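Local coordinates for cell cycle regulatory protein GcrA (Caulobacter crescentus, PDB 5YIU) that probably activates transcription during the cell cycle, here represented by its small helical DNA-binding domain, at residues I41-V44 with H45-L49. Residues are numbered along the deposited sequence; the frame is centred on the assembly and turned at random.
Sequences IGKV and HRLGL
L47 lays its isobutyl end obliquely across the aliphatic stem of K43, one helical turn back, with CD1 of L47 4.0 Å from CG of K43. The lysine stem starts anti to its own backbone N (chi1 -176°) and bends at chi2, which carries CE alongside the leucine branch; a long methylene chain suits the place, apolar along its length and charged at NZ. R46 crosses that stem at about a right angle, its NH1 3.7 Å from K43 CD, while CA of K43 sits over one guanidinium face, offset toward the rim. The backbone carries the regular i to i+4 hydrogen bonds, for example L47 N to K43 O at 2.9 Å. The helix then ends in a Schellman motif: G48 adopts the positive phi (77°) that glycine tolerates readily, and L49 N reaches back to V44 O at 3.2 Å, bringing L49 CB against V44 CG1. A water also donates to V44 O. This C-terminal end of helix 37-47 packs through V44 and L47 on L15 of helix 9-21, probably within a helix-turn-helix-like domain. Shortened to an alanine, L47 would probably lose the branch against K43 CG and CE and part of the packing on L15, leaving the lysine stem freer to turn. With K43 NZ and R46 NH1 4.7 Å apart, the like charges would make this helix end locally positive, consistent with a DNA-binding domain.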
loop_
_atom_site.group_PDB
_atom_site.type_symbol
_atom_site.label_atom_id
_atom_site.label_comp_id
_atom_site.label_asym_id
_atom_site.label_seq_id
_atom_site.Cartn_x
_atom_site.Cartn_y
_atom_site.Cartn_z
ATOM N N ILE A 41 0.553 -3.425 4.906
ATOM C CA ILE A 41 -0.298 -4.389 5.601
ATOM C C ILE A 41 -1.385 -3.685 6.416
ATOM O O ILE A 41 -2.560 -4.050 6.352
ATOM C CB ILE A 41 0.530 -5.335 6.499
ATOM C CG1 ILE A 41 1.363 -6.275 5.618
ATOM C CG2 ILE A 41 -0.381 -6.125 7.446
ATOM C CD1 ILE A 41 2.412 -7.099 6.374
ATOM N N GLY A 42 -1.005 -2.648 7.153
ATOM C CA GLY A 42 -1.990 -1.908 7.910
ATOM C C GLY A 42 -3.094 -1.336 7.041
ATOM O O GLY A 42 -4.274 -1.353 7.420
ATOM N N LYS A 43 -2.722 -0.792 5.887
ATOM C CA LYS A 43 -3.711 -0.228 4.973
ATOM C C LYS A 43 -4.630 -1.300 4.386
ATOM O O LYS A 43 -5.835 -1.082 4.274
ATOM C CB LYS A 43 -3.019 0.574 3.864
ATOM C CG LYS A 43 -3.964 1.276 2.903
ATOM C CD LYS A 43 -4.886 2.249 3.613
ATOM C CE LYS A 43 -5.655 3.088 2.611
ATOM N NZ LYS A 43 -6.608 4.013 3.296
ATOM N N VAL A 44 -4.065 -2.441 3.990
ATOM C CA VAL A 44 -4.869 -3.585 3.551
ATOM C C VAL A 44 -5.895 -3.950 4.622
ATOM O O VAL A 44 -7.072 -4.191 4.324
ATOM C CB VAL A 44 -3.974 -4.799 3.261
ATOM C CG1 VAL A 44 -4.804 -6.064 3.111
ATOM C CG2 VAL A 44 -3.121 -4.556 2.012
ATOM N N HIS A 45 -5.450 -3.964 5.869
ATOM C CA HIS A 45 -6.350 -4.206 6.976
ATOM C C HIS A 45 -7.474 -3.172 7.061
ATOM O O HIS A 45 -8.646 -3.524 7.184
ATOM C CB HIS A 45 -5.567 -4.239 8.286
ATOM C CG HIS A 45 -6.399 -4.609 9.468
ATOM N ND1 HIS A 45 -6.736 -3.708 10.455
ATOM C CD2 HIS A 45 -6.975 -5.784 9.816
ATOM C CE1 HIS A 45 -7.476 -4.315 11.366
ATOM N NE2 HIS A 45 -7.637 -5.574 11.002
ATOM N N ARG A 46 -7.130 -1.892 6.991
ATOM C CA ARG A 46 -8.158 -0.849 7.089
ATOM C C ARG A 46 -9.142 -0.853 5.914
ATOM O O ARG A 46 -10.300 -0.457 6.062
ATOM C CB ARG A 46 -7.518 0.530 7.284
ATOM C CG ARG A 46 -6.714 0.618 8.573
ATOM C CD ARG A 46 -6.391 2.039 8.977
ATOM N NE ARG A 46 -5.608 2.789 7.991
ATOM C CZ ARG A 46 -4.296 2.674 7.803
ATOM N NH1 ARG A 46 -3.708 3.447 6.896
ATOM N NH2 ARG A 46 -3.582 1.791 8.491
ATOM N N LEU A 47 -8.684 -1.316 4.754
ATOM C CA LEU A 47 -9.529 -1.428 3.564
ATOM C C LEU A 47 -10.440 -2.656 3.597
ATOM O O LEU A 47 -11.343 -2.789 2.760
ATOM C CB LEU A 47 -8.671 -1.456 2.300
ATOM C CG LEU A 47 -7.966 -0.152 1.940
ATOM C CD1 LEU A 47 -6.975 -0.400 0.827
ATOM C CD2 LEU A 47 -8.993 0.884 1.516
ATOM N N GLY A 48 -10.197 -3.556 4.542
ATOM C CA GLY A 48 -11.010 -4.758 4.662
ATOM C C GLY A 48 -10.713 -5.847 3.645
ATOM O O GLY A 48 -11.525 -6.753 3.448
ATOM N N LEU A 49 -9.542 -5.780 3.018
ATOM C CA LEU A 49 -9.168 -6.716 1.958
ATOM C C LEU A 49 -8.666 -8.056 2.489
ATOM O O LEU A 49 -7.967 -8.118 3.492
ATOM C CB LEU A 49 -8.114 -6.083 1.052
ATOM C CG LEU A 49 -8.618 -4.958 0.154
ATOM C CD1 LEU A 49 -7.448 -4.198 -0.439
ATOM C CD2 LEU A 49 -9.516 -5.499 -0.957
HETATM O O HOH W 1 -8.000 -6.874 5.674
#